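PDB 6SJ9: proteasome accessory factor B/C (PafBC) from Paenarthrobacter aurescens, which probably regulates transcription in the bacterial DNA damage response, binding DNA through winged helix-turn-helix domains and carrying two WYL domains. Local coordinates for residues V139-K144 / A289-S294; I163-Q168 / R178-W183; D254-L259 / A293-H298; D521-R526 / A563-A568; A544-F549 / L578-E583. All coordinates share one frame; numbering follows the deposited sequence.

In the fold
Contact 2 is a buried one, a strand pairing within the first WYL domain, and it alone has backbone-to-backbone hydrogen bonds across it. Contacts 1 and 3 are partly buried and share A293 and S294. Both use helix 285-294 of the first WCX domain, and P141 of contact 1 touches Y295 of contact 3. Contact 1 has van der Waals contacts and a water; contact 3 is apolar with a CH-pi contact. Contacts 4 and 5 reach one sheet of the second WYL domain and meet at V546, A568 and L525. Contact 4 is partly buried and rests on a carboxylate; contact 5 lies at the surface and uses waters. Centres of contacts 2 and 4 are about 53 Å apart.

Contact 1. Residues V139-K144 / A289-S294; sequences VQPRIK and AEELAS
P141 and I143 meet E290, E291 and S294 mainly through van der Waals contacts. I143 and E290 reach toward each other tip to tip. The methyl CD1 of I143 lies 3.5 Å from CG of E290 and also touches its CB and CD. E290 has CG anti to its backbone N (chi1 -179°) and is extended beyond it, which brings the carboxylate up to the methyls CD1 and CG2 of I143. The ring of P141 packs on E291 and S294, about one turn apart on the helix. Its CG lies 4.0 Å from CG of E291 and 3.0 Å from OG of S294, a close approach of a ring carbon to a hydroxyl.

Direct hydrogen bonds between the two segments are absent. The hydroxyl of S294 turns back into its own helix and donates to O of E291 at 2.7 Å, in the carbonyl plane and on a lone pair. Polar linkage across the contact goes through one water. It accepts from N of K144 at 2.8 Å and lies 2.6 Å from OE2 of E290 and 3.1 Å from O of R142. Q634 also bonds to both of those oxygens. The carboxylate of E291 points to K262 and Y295 instead. R142 turns away to a salt bridge with E109.

The contact joins the loop before helix 147-159 to helix 285-294 of the WCX domain, which has a ferredoxin-like fold.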
# COMPACT_ATOMS: atom_id res chain seq x y z
N VAL A 139 -0.87 -9.54 -4.12
CA VAL A 139 -0.76 -8.23 -4.78
C VAL A 139 -1.80 -8.16 -5.90
O VAL A 139 -1.85 -9.03 -6.78
CB VAL A 139 0.66 -7.96 -5.34
CG1 VAL A 139 0.74 -6.58 -5.96
CG2 VAL A 139 1.72 -8.10 -4.26
N GLN A 140 -2.60 -7.11 -5.88
CA GLN A 140 -3.58 -6.82 -6.91
C GLN A 140 -3.24 -5.46 -7.49
O GLN A 140 -2.49 -4.70 -6.88
CB GLN A 140 -4.99 -6.83 -6.30
CG GLN A 140 -5.26 -5.63 -5.44
CD GLN A 140 -6.57 -5.72 -4.68
OE1 GLN A 140 -7.31 -6.69 -4.82
NE2 GLN A 140 -6.86 -4.69 -3.91
N PRO A 141 -3.77 -5.12 -8.67
CA PRO A 141 -3.54 -3.77 -9.20
C PRO A 141 -4.07 -2.72 -8.22
O PRO A 141 -5.06 -2.92 -7.52
CB PRO A 141 -4.33 -3.76 -10.51
CG PRO A 141 -4.39 -5.21 -10.89
CD PRO A 141 -4.51 -5.96 -9.63
N ARG A 142 -3.38 -1.61 -8.15
CA ARG A 142 -3.74 -0.59 -7.18
C ARG A 142 -4.72 0.37 -7.85
O ARG A 142 -4.38 1.06 -8.82
CB ARG A 142 -2.49 0.13 -6.67
CG ARG A 142 -2.83 1.02 -5.51
CD ARG A 142 -3.08 0.19 -4.28
NE ARG A 142 -1.84 -0.27 -3.67
CZ ARG A 142 -1.54 -0.06 -2.40
NH1 ARG A 142 -0.39 -0.51 -1.90
NH2 ARG A 142 -2.38 0.62 -1.62
N ILE A 143 -5.95 0.36 -7.36
CA ILE A 143 -6.99 1.22 -7.88
C ILE A 143 -7.13 2.38 -6.94
O ILE A 143 -7.49 2.19 -5.78
CB ILE A 143 -8.32 0.50 -8.03
CG1 ILE A 143 -8.14 -0.80 -8.81
CG2 ILE A 143 -9.32 1.50 -8.70
CD1 ILE A 143 -7.84 -0.66 -10.25
N LYS A 144 -6.80 3.57 -7.39
CA LYS A 144 -6.87 4.69 -6.47
C LYS A 144 -7.44 5.87 -7.20
O LYS A 144 -7.44 5.90 -8.43
CB LYS A 144 -5.46 4.94 -5.89
CG LYS A 144 -4.50 5.49 -6.87
CD LYS A 144 -3.37 6.25 -6.18
CE LYS A 144 -2.04 5.66 -6.61
NZ LYS A 144 -1.33 4.80 -5.60
N ALA A 289 -13.05 -2.49 -14.50
CA ALA A 289 -12.43 -2.37 -15.82
C ALA A 289 -10.97 -1.95 -15.71
O ALA A 289 -10.12 -2.43 -16.48
CB ALA A 289 -13.19 -1.38 -16.71
N GLU A 290 -10.66 -1.03 -14.79
CA GLU A 290 -9.27 -0.67 -14.59
C GLU A 290 -8.46 -1.87 -14.16
O GLU A 290 -7.38 -2.11 -14.66
CB GLU A 290 -9.14 0.48 -13.58
CG GLU A 290 -7.68 0.89 -13.38
CD GLU A 290 -7.51 2.12 -12.48
OE1 GLU A 290 -8.53 2.74 -12.16
OE2 GLU A 290 -6.36 2.45 -12.08
N GLU A 291 -9.00 -2.68 -13.25
CA GLU A 291 -8.29 -3.88 -12.84
C GLU A 291 -8.09 -4.82 -14.03
O GLU A 291 -6.97 -5.31 -14.27
CB GLU A 291 -9.04 -4.60 -11.71
CG GLU A 291 -8.34 -5.90 -11.31
CD GLU A 291 -9.15 -6.76 -10.37
OE1 GLU A 291 -10.22 -6.30 -9.93
OE2 GLU A 291 -8.76 -7.92 -10.11
N LEU A 292 -9.15 -5.07 -14.79
CA LEU A 292 -9.05 -6.04 -15.88
C LEU A 292 -8.17 -5.55 -17.03
O LEU A 292 -7.37 -6.32 -17.55
CB LEU A 292 -10.45 -6.40 -16.38
CG LEU A 292 -11.37 -7.08 -15.37
CD1 LEU A 292 -12.72 -7.37 -16.01
CD2 LEU A 292 -10.78 -8.40 -14.83
N ALA A 293 -8.18 -4.26 -17.32
CA ALA A 293 -7.28 -3.70 -18.34
C ALA A 293 -5.82 -3.93 -17.96
O ALA A 293 -4.97 -4.10 -18.85
CB ALA A 293 -7.50 -2.19 -18.46
N SER A 294 -5.53 -3.88 -16.65
CA SER A 294 -4.18 -4.14 -16.16
C SER A 294 -3.75 -5.57 -16.49
O SER A 294 -2.54 -5.85 -16.58
CB SER A 294 -4.08 -3.82 -14.65
OG SER A 294 -4.29 -4.98 -13.86
O HOH W 1 -5.65 3.71 -9.94

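Contact 2. Residues I163-Q168 / R178-W183; sequences IRFGYQ and REVEPW
R164 and E179 form a salt bridge across an antiparallel beta hairpin of the WYL domain, an Sm-like fold. Their side chains lie side by side and point the same way. R164 grips the carboxylate side-on. NE donates to the syn lone pair of E179 OE1 at 3.1 Å, and NH2 reaches OE2 at 2.8 Å from 33° out of the carboxylate plane. The guanidinium and carboxylate planes are 69° apart, so the pair is far from coplanar.

I163, F165, R178 and V180 lie on the other face of the sheet. CB of R178 sits over one face of the F165 ring, offset toward the rim. CG2 of V180 comes 3.8 Å from CE2 of the same ring. I163 runs alongside V180, with CG1 4.0 Å from its CB. R178 bends at chi2 and chi3 and crosses Y167 obliquely. Its CG is 3.5 Å from CB of Y167, and its NH1 pairs with D198. F207 meets the rings of both F165 and Y167 edge-to-face.

Paired backbone bonds join I163 to V180 and F165 to R178. A water donates to O of I163 at 2.9 Å and to OE2 of E179 at 2.8 Å.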
# COMPACT_ATOMS: atom_id res chain seq x y z
N ILE A 163 -15.64 24.74 -9.95
CA ILE A 163 -15.00 23.84 -10.90
C ILE A 163 -16.01 23.40 -11.97
O ILE A 163 -17.22 23.57 -11.83
CB ILE A 163 -14.41 22.55 -10.24
CG1 ILE A 163 -15.52 21.73 -9.60
CG2 ILE A 163 -13.40 22.93 -9.18
CD1 ILE A 163 -15.02 20.44 -8.89
N ARG A 164 -15.47 22.83 -13.04
CA ARG A 164 -16.28 22.19 -14.07
C ARG A 164 -15.59 20.90 -14.52
O ARG A 164 -14.36 20.78 -14.50
CB ARG A 164 -16.56 23.18 -15.22
CG ARG A 164 -16.03 22.86 -16.61
CD ARG A 164 -15.84 24.15 -17.40
NE ARG A 164 -16.91 25.09 -17.08
CZ ARG A 164 -16.82 26.42 -17.18
NH1 ARG A 164 -15.69 27.03 -17.58
NH2 ARG A 164 -17.86 27.18 -16.81
N PHE A 165 -16.40 19.92 -14.91
CA PHE A 165 -15.87 18.62 -15.32
C PHE A 165 -16.95 17.85 -16.06
O PHE A 165 -18.16 18.10 -15.90
CB PHE A 165 -15.38 17.73 -14.17
CG PHE A 165 -16.39 17.56 -13.09
CD1 PHE A 165 -17.29 16.48 -13.11
CD2 PHE A 165 -16.49 18.51 -12.07
CE1 PHE A 165 -18.26 16.37 -12.10
CE2 PHE A 165 -17.43 18.38 -11.06
CZ PHE A 165 -18.33 17.34 -11.08
N GLY A 166 -16.48 16.94 -16.93
CA GLY A 166 -17.39 16.03 -17.59
C GLY A 166 -17.87 14.95 -16.63
O GLY A 166 -17.09 14.37 -15.88
N TYR A 167 -19.16 14.67 -16.67
CA TYR A 167 -19.74 13.69 -15.76
C TYR A 167 -20.70 12.78 -16.49
O TYR A 167 -21.64 13.25 -17.13
CB TYR A 167 -20.47 14.34 -14.59
CG TYR A 167 -20.70 13.32 -13.52
CD1 TYR A 167 -19.63 12.80 -12.84
CD2 TYR A 167 -21.97 12.89 -13.20
CE1 TYR A 167 -19.79 11.87 -11.85
CE2 TYR A 167 -22.16 11.92 -12.20
CZ TYR A 167 -21.06 11.42 -11.54
OH TYR A 167 -21.18 10.48 -10.56
N GLN A 168 -20.49 11.47 -16.38
CA GLN A 168 -21.41 10.53 -17.00
C GLN A 168 -22.60 10.29 -16.07
O GLN A 168 -22.51 9.54 -15.08
CB GLN A 168 -20.69 9.23 -17.35
CG GLN A 168 -21.49 8.44 -18.36
CD GLN A 168 -20.62 7.84 -19.43
OE1 GLN A 168 -20.66 8.28 -20.58
NE2 GLN A 168 -19.81 6.85 -19.06
N ARG A 178 -20.61 19.48 -15.79
CA ARG A 178 -21.26 19.95 -14.58
C ARG A 178 -20.48 21.13 -14.02
O ARG A 178 -19.24 21.15 -14.10
CB ARG A 178 -21.32 18.83 -13.55
CG ARG A 178 -21.88 17.49 -14.11
CD ARG A 178 -23.32 17.66 -14.57
NE ARG A 178 -24.23 17.80 -13.42
CZ ARG A 178 -24.83 16.75 -12.83
NH1 ARG A 178 -25.65 16.90 -11.78
NH2 ARG A 178 -24.61 15.53 -13.30
N GLU A 179 -21.20 22.09 -13.44
CA GLU A 179 -20.62 23.29 -12.85
C GLU A 179 -20.88 23.19 -11.37
O GLU A 179 -22.04 23.22 -10.94
CB GLU A 179 -21.26 24.57 -13.38
CG GLU A 179 -21.42 24.66 -14.90
CD GLU A 179 -20.12 24.99 -15.59
OE1 GLU A 179 -20.00 24.66 -16.78
OE2 GLU A 179 -19.20 25.55 -14.94
N VAL A 180 -19.80 23.04 -10.60
CA VAL A 180 -19.93 22.65 -9.21
C VAL A 180 -19.12 23.59 -8.33
O VAL A 180 -17.97 23.91 -8.64
CB VAL A 180 -19.48 21.17 -9.06
CG1 VAL A 180 -19.44 20.77 -7.64
CG2 VAL A 180 -20.44 20.26 -9.82
N GLU A 181 -19.67 23.92 -7.18
CA GLU A 181 -18.93 24.52 -6.09
C GLU A 181 -18.57 23.42 -5.09
O GLU A 181 -19.48 22.88 -4.41
CB GLU A 181 -19.78 25.62 -5.44
CG GLU A 181 -20.12 26.75 -6.45
CD GLU A 181 -21.16 27.75 -5.94
OE1 GLU A 181 -21.58 27.65 -4.76
OE2 GLU A 181 -21.55 28.64 -6.71
N PRO A 182 -17.30 23.04 -4.96
CA PRO A 182 -16.96 21.80 -4.20
C PRO A 182 -17.01 22.03 -2.70
O PRO A 182 -16.43 22.99 -2.19
CB PRO A 182 -15.54 21.48 -4.65
CG PRO A 182 -14.96 22.92 -5.06
CD PRO A 182 -16.14 23.58 -5.71
N TRP A 183 -17.78 21.18 -2.00
CA TRP A 183 -17.87 21.24 -0.54
C TRP A 183 -17.01 20.20 0.15
O TRP A 183 -16.52 20.44 1.27
CB TRP A 183 -19.29 21.02 -0.06
CG TRP A 183 -20.27 22.03 -0.54
CD1 TRP A 183 -20.03 23.16 -1.26
CD2 TRP A 183 -21.70 21.99 -0.33
NE1 TRP A 183 -21.22 23.85 -1.49
CE2 TRP A 183 -22.25 23.12 -0.94
CE3 TRP A 183 -22.54 21.09 0.32
CZ2 TRP A 183 -23.63 23.39 -0.91
CZ3 TRP A 183 -23.91 21.36 0.33
CH2 TRP A 183 -24.43 22.50 -0.27
O HOH W 2 -18.67 25.99 -12.27

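Contact 3. Residues D254-L259 / A293-H298; sequences DKLLAL and ASYGPH
L256 packs its two methyl groups against Y295 and H298. CD2 stands over one face of the Y295 ring, 4.1 Å from the centroid, in a CH-pi contact; its nearest ring atom is CG at 3.7 Å. CD1 lies 3.6 Å from the backbone O of H298, and both methyls are 3.8 Å from CB of H298. L259 adds CD2 at 4.0 Å from CE2 of Y295. K255 bends along its chain, and its CE comes within 3.8 Å of NE2 of H298.

These residues belong to the WCX domain, which has a ferredoxin-like fold. L256 takes the N-cap position of helix 257-261. G296, with positive phi, is where the chain leaves helical angles.

In the next shell, I251 of strand 245-252 touches both L256 and L259. OH of Y295 bonds to OE2 of E291. ND1 of H298 bonds to OD2 of D252, and W654 meets the histidine ring edge-to-face.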
# COMPACT_ATOMS: atom_id res chain seq x y z
N ASP A 254 -4.03 -20.79 -14.79
CA ASP A 254 -2.87 -20.55 -13.94
C ASP A 254 -2.42 -19.09 -13.91
O ASP A 254 -1.27 -18.80 -13.56
CB ASP A 254 -1.70 -21.46 -14.33
CG ASP A 254 -2.07 -22.93 -14.26
OD1 ASP A 254 -2.47 -23.37 -13.16
OD2 ASP A 254 -1.97 -23.64 -15.29
N LYS A 255 -3.31 -18.14 -14.25
CA LYS A 255 -2.97 -16.73 -14.21
C LYS A 255 -4.01 -15.95 -13.41
O LYS A 255 -5.13 -16.41 -13.17
CB LYS A 255 -2.85 -16.13 -15.61
CG LYS A 255 -1.68 -16.65 -16.41
CD LYS A 255 -0.37 -16.29 -15.71
CE LYS A 255 0.65 -15.76 -16.69
NZ LYS A 255 0.71 -16.68 -17.86
N LEU A 256 -3.62 -14.75 -12.98
CA LEU A 256 -4.52 -13.80 -12.34
C LEU A 256 -5.03 -14.35 -11.01
O LEU A 256 -6.22 -14.62 -10.80
CB LEU A 256 -5.68 -13.46 -13.29
CG LEU A 256 -5.29 -13.14 -14.74
CD1 LEU A 256 -6.48 -12.59 -15.50
CD2 LEU A 256 -4.14 -12.16 -14.79
N LEU A 257 -4.08 -14.54 -10.09
CA LEU A 257 -4.40 -15.21 -8.83
C LEU A 257 -5.29 -14.35 -7.96
O LEU A 257 -6.27 -14.85 -7.39
CB LEU A 257 -3.13 -15.65 -8.09
CG LEU A 257 -2.53 -17.00 -8.51
CD1 LEU A 257 -3.40 -18.15 -7.97
CD2 LEU A 257 -2.33 -17.19 -10.02
N ALA A 258 -4.98 -13.06 -7.83
CA ALA A 258 -5.85 -12.21 -7.02
C ALA A 258 -7.28 -12.22 -7.56
O ALA A 258 -8.24 -12.26 -6.79
CB ALA A 258 -5.31 -10.78 -6.98
N LEU A 259 -7.42 -12.23 -8.89
CA LEU A 259 -8.75 -12.25 -9.49
C LEU A 259 -9.46 -13.55 -9.17
O LEU A 259 -10.64 -13.54 -8.80
CB LEU A 259 -8.65 -12.05 -11.00
CG LEU A 259 -9.99 -11.92 -11.73
CD1 LEU A 259 -10.75 -10.72 -11.13
CD2 LEU A 259 -9.81 -11.82 -13.24
N ALA A 293 -8.18 -4.26 -17.32
CA ALA A 293 -7.28 -3.70 -18.34
C ALA A 293 -5.82 -3.93 -17.96
O ALA A 293 -4.97 -4.10 -18.85
CB ALA A 293 -7.50 -2.19 -18.46
N SER A 294 -5.53 -3.88 -16.65
CA SER A 294 -4.18 -4.14 -16.16
C SER A 294 -3.75 -5.57 -16.49
O SER A 294 -2.54 -5.85 -16.58
CB SER A 294 -4.08 -3.82 -14.65
OG SER A 294 -4.29 -4.98 -13.86
N TYR A 295 -4.69 -6.46 -16.67
CA TYR A 295 -4.36 -7.85 -16.97
C TYR A 295 -4.20 -8.11 -18.48
O TYR A 295 -3.78 -9.21 -18.87
CB TYR A 295 -5.44 -8.78 -16.40
CG TYR A 295 -5.62 -8.74 -14.90
CD1 TYR A 295 -4.55 -8.49 -14.04
CD2 TYR A 295 -6.88 -8.92 -14.34
CE1 TYR A 295 -4.74 -8.44 -12.65
CE2 TYR A 295 -7.08 -8.89 -12.96
CZ TYR A 295 -6.02 -8.64 -12.12
OH TYR A 295 -6.26 -8.59 -10.75
N GLY A 296 -4.50 -7.13 -19.34
CA GLY A 296 -4.30 -7.26 -20.77
C GLY A 296 -4.90 -8.48 -21.47
O GLY A 296 -6.11 -8.73 -21.43
N PRO A 297 -4.06 -9.22 -22.20
CA PRO A 297 -4.57 -10.40 -22.91
C PRO A 297 -4.89 -11.58 -22.00
O PRO A 297 -5.51 -12.52 -22.48
CB PRO A 297 -3.42 -10.75 -23.87
CG PRO A 297 -2.21 -10.34 -23.08
CD PRO A 297 -2.59 -9.09 -22.34
N HIS A 298 -4.55 -11.54 -20.72
CA HIS A 298 -4.89 -12.66 -19.84
C HIS A 298 -6.37 -12.76 -19.52
O HIS A 298 -6.78 -13.73 -18.89
CB HIS A 298 -4.11 -12.55 -18.53
CG HIS A 298 -2.63 -12.68 -18.70
ND1 HIS A 298 -2.05 -13.38 -19.74
CD2 HIS A 298 -1.61 -12.17 -17.96
CE1 HIS A 298 -0.74 -13.31 -19.62
NE2 HIS A 298 -0.44 -12.59 -18.55

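Contact 4. Residues D521-R526 / A563-A568; sequences DVDPLR and AVSGSA
An ST turn at S565 docks on D523, in a strand of the second WYL domain. The carboxylate of D523 takes two hydrogen bonds from the same serine. Its OD2 accepts from OG of S565 at 2.5 Å, a very short distance, on the syn lone pair. Its OD1 accepts from N of S565 at 3.0 Å, and this donor lies 50° out of the carboxylate plane. The serine OG sits between its backbone N and carbonyl carbon (chi1 75°). It also accepts from N of S567 at 3.1 Å, which closes the turn, and from OG of S567 at 3.0 Å. H541 bonds to the same OG, and Q504 to OD1 of D523.

Apolar contacts flank the polar pair. CG1 of V564 lies 4.3 Å from CD of P524. At the other end, CD1 of L525 meets CB of A568 at 3.8 Å. L525 and R526 both face E537 on the neighbouring strand, which marks a classic beta bulge in the WYL sheet.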
# COMPACT_ATOMS: atom_id res chain seq x y z
N ASP A 521 32.42 -0.47 -2.33
CA ASP A 521 32.63 -0.26 -0.91
C ASP A 521 31.32 0.19 -0.28
O ASP A 521 30.66 1.08 -0.82
CB ASP A 521 33.71 0.82 -0.68
CG ASP A 521 35.12 0.33 -1.09
OD1 ASP A 521 35.46 -0.87 -0.89
OD2 ASP A 521 35.84 1.13 -1.65
N VAL A 522 30.93 -0.44 0.83
CA VAL A 522 29.70 -0.08 1.54
C VAL A 522 29.95 0.06 3.04
O VAL A 522 30.78 -0.64 3.62
CB VAL A 522 28.56 -1.10 1.29
CG1 VAL A 522 28.43 -1.32 -0.14
CG2 VAL A 522 28.86 -2.45 1.95
N ASP A 523 29.19 0.97 3.66
CA ASP A 523 29.11 1.09 5.10
C ASP A 523 27.89 0.29 5.51
O ASP A 523 26.76 0.76 5.31
CB ASP A 523 28.96 2.54 5.56
CG ASP A 523 30.11 3.44 5.10
OD1 ASP A 523 31.30 3.01 5.10
OD2 ASP A 523 29.83 4.64 4.83
N PRO A 524 28.04 -0.91 6.05
CA PRO A 524 26.87 -1.68 6.51
C PRO A 524 26.18 -0.97 7.66
O PRO A 524 26.82 -0.49 8.59
CB PRO A 524 27.45 -3.02 6.95
CG PRO A 524 28.86 -2.71 7.28
CD PRO A 524 29.31 -1.63 6.30
N LEU A 525 24.85 -0.94 7.61
CA LEU A 525 24.05 -0.25 8.62
C LEU A 525 23.14 -1.16 9.42
O LEU A 525 23.19 -1.13 10.65
CB LEU A 525 23.19 0.83 7.93
CG LEU A 525 24.01 1.91 7.17
CD1 LEU A 525 23.15 2.93 6.45
CD2 LEU A 525 24.97 2.68 8.12
N ARG A 526 22.29 -1.96 8.75
CA ARG A 526 21.30 -2.80 9.41
C ARG A 526 21.11 -4.08 8.64
O ARG A 526 21.05 -4.07 7.41
CB ARG A 526 19.92 -2.10 9.48
CG ARG A 526 19.87 -1.08 10.58
CD ARG A 526 18.44 -0.54 10.71
NE ARG A 526 18.15 0.35 9.57
CZ ARG A 526 17.05 1.08 9.50
NH1 ARG A 526 16.14 1.01 10.50
NH2 ARG A 526 16.87 1.87 8.47
N ALA A 563 37.29 2.41 8.40
CA ALA A 563 36.10 2.61 9.22
C ALA A 563 34.94 3.11 8.38
O ALA A 563 35.13 3.81 7.39
CB ALA A 563 36.36 3.69 10.31
N VAL A 564 33.72 2.79 8.84
CA VAL A 564 32.54 3.27 8.14
C VAL A 564 32.66 4.78 8.00
O VAL A 564 33.21 5.47 8.86
CB VAL A 564 31.24 2.86 8.85
CG1 VAL A 564 31.05 1.36 8.77
CG2 VAL A 564 31.20 3.36 10.34
N SER A 565 32.27 5.28 6.84
CA SER A 565 32.49 6.69 6.53
C SER A 565 31.51 7.58 7.28
O SER A 565 31.78 8.76 7.48
CB SER A 565 32.35 6.93 5.03
OG SER A 565 30.96 6.88 4.75
N GLY A 566 30.34 7.05 7.64
CA GLY A 566 29.37 7.94 8.23
C GLY A 566 28.69 8.88 7.25
O GLY A 566 28.24 9.95 7.65
N SER A 567 28.69 8.55 5.96
CA SER A 567 27.98 9.38 4.99
C SER A 567 26.48 9.19 5.05
O SER A 567 25.75 10.01 4.49
CB SER A 567 28.47 9.12 3.58
OG SER A 567 29.85 9.35 3.56
N ALA A 568 26.00 8.12 5.69
CA ALA A 568 24.56 7.92 5.77
C ALA A 568 23.90 9.02 6.61
O ALA A 568 22.87 9.57 6.22
CB ALA A 568 24.26 6.53 6.32

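Contact 5. Residues A544-F549 / L578-E583; sequences AGVRNF and LFTPGE
Strand 545-550 is an outermost strand of the second WYL sheet, and the loop 578-583 before strand 586-592 lies against it. N548 and T580 make the direct hydrogen bond, their side chains crossing at about a right angle. ND2 of N548 donates to OG1 of T580 at 2.8 Å, with an N-H...O angle of 159°. The acceptor lies near the amide plane. OD1 of N548 bonds to Y528, so both ends of the amide are engaged and its rotation is probably fixed. OG1 of T580 is placed between its backbone N and carbonyl carbon (chi1 55°), which turns it to N548 and a water. CG2 of the same threonine comes 3.6 Å from O of V546.

R547 and P581 also cross at about a right angle. CG of P581 sits over the centre of the guanidinium, 3.6 Å above its plane. A single ring carbon thus covers this face. CD of R547 is 3.2 Å from O of P581. The guanidinium also reaches back along its own strand, where NH1 donates to O of V546 from above the carbonyl plane.

Two waters complete the join. One accepts from N of N548, donates to O of P581 and lies 2.6 Å from OG1 of T580. The other donates to O of N548 at 3.1 Å and accepts from N of E583 at 3.0 Å.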
# COMPACT_ATOMS: atom_id res chain seq x y z
N ALA A 544 26.67 6.47 -4.05
CA ALA A 544 26.65 7.59 -3.13
C ALA A 544 25.27 7.75 -2.51
O ALA A 544 24.67 8.82 -2.53
CB ALA A 544 27.13 8.89 -3.84
N GLY A 545 24.75 6.63 -1.98
CA GLY A 545 23.48 6.66 -1.26
C GLY A 545 23.21 5.32 -0.59
O GLY A 545 23.84 4.29 -0.88
N VAL A 546 22.18 5.34 0.25
CA VAL A 546 21.81 4.15 1.00
C VAL A 546 21.09 3.23 0.04
O VAL A 546 20.25 3.68 -0.75
CB VAL A 546 20.95 4.52 2.22
CG1 VAL A 546 20.47 3.26 2.90
CG2 VAL A 546 21.76 5.38 3.25
N ARG A 547 21.48 1.96 0.01
CA ARG A 547 20.77 0.95 -0.74
C ARG A 547 20.47 -0.21 0.18
O ARG A 547 21.07 -0.34 1.26
CB ARG A 547 21.59 0.45 -1.94
CG ARG A 547 21.94 1.55 -2.96
CD ARG A 547 20.71 1.85 -3.80
NE ARG A 547 20.92 2.83 -4.87
CZ ARG A 547 21.06 4.15 -4.70
NH1 ARG A 547 21.04 4.71 -3.48
NH2 ARG A 547 21.23 4.92 -5.76
N ASN A 548 19.56 -1.09 -0.26
CA ASN A 548 19.17 -2.28 0.47
C ASN A 548 19.44 -3.46 -0.42
O ASN A 548 18.85 -3.55 -1.49
CB ASN A 548 17.69 -2.23 0.90
CG ASN A 548 17.50 -1.22 1.98
OD1 ASN A 548 17.59 -1.58 3.15
ND2 ASN A 548 17.37 0.05 1.63
N PHE A 549 20.32 -4.34 0.03
CA PHE A 549 20.80 -5.47 -0.75
C PHE A 549 20.23 -6.76 -0.18
O PHE A 549 19.94 -6.87 1.02
CB PHE A 549 22.35 -5.53 -0.68
CG PHE A 549 23.07 -4.26 -1.23
CD1 PHE A 549 23.45 -3.23 -0.38
CD2 PHE A 549 23.43 -4.17 -2.56
CE1 PHE A 549 24.16 -2.09 -0.87
CE2 PHE A 549 24.13 -3.04 -3.07
CZ PHE A 549 24.47 -2.00 -2.24
N LEU A 578 12.19 0.04 2.44
CA LEU A 578 11.45 -0.50 1.30
C LEU A 578 11.33 0.49 0.16
O LEU A 578 10.59 0.22 -0.79
CB LEU A 578 10.03 -0.93 1.72
CG LEU A 578 10.05 -2.16 2.61
CD1 LEU A 578 8.65 -2.53 3.11
CD2 LEU A 578 10.65 -3.31 1.76
N PHE A 579 11.95 1.67 0.27
CA PHE A 579 11.78 2.72 -0.72
C PHE A 579 13.08 3.14 -1.44
O PHE A 579 13.02 4.00 -2.34
CB PHE A 579 11.11 3.92 -0.05
CG PHE A 579 9.69 3.65 0.42
CD1 PHE A 579 9.46 3.15 1.68
CD2 PHE A 579 8.61 3.81 -0.44
CE1 PHE A 579 8.18 2.90 2.14
CE2 PHE A 579 7.28 3.60 0.01
CZ PHE A 579 7.07 3.13 1.31
N THR A 580 14.23 2.59 -1.08
CA THR A 580 15.47 2.97 -1.79
C THR A 580 15.44 2.45 -3.22
O THR A 580 14.81 1.43 -3.49
CB THR A 580 16.72 2.44 -1.06
OG1 THR A 580 16.61 1.03 -0.87
CG2 THR A 580 16.87 3.08 0.29
N PRO A 581 16.07 3.15 -4.18
CA PRO A 581 16.14 2.59 -5.54
C PRO A 581 16.81 1.23 -5.49
O PRO A 581 17.73 1.02 -4.70
CB PRO A 581 16.98 3.61 -6.33
CG PRO A 581 17.53 4.53 -5.37
CD PRO A 581 16.82 4.42 -4.06
N GLY A 582 16.25 0.28 -6.26
CA GLY A 582 16.78 -1.08 -6.34
C GLY A 582 17.91 -1.23 -7.37
O GLY A 582 17.98 -0.54 -8.39
N GLU A 583 18.81 -2.17 -7.08
CA GLU A 583 19.92 -2.46 -7.98
C GLU A 583 19.44 -2.85 -9.38
O GLU A 583 20.08 -2.52 -10.38
CB GLU A 583 20.76 -3.59 -7.38
CG GLU A 583 21.90 -4.08 -8.36
CD GLU A 583 23.02 -3.03 -8.52
OE1 GLU A 583 23.17 -2.13 -7.66
OE2 GLU A 583 23.74 -3.08 -9.54
O HOH W 3 17.91 -0.53 -2.48
O HOH W 4 18.61 -3.83 -4.61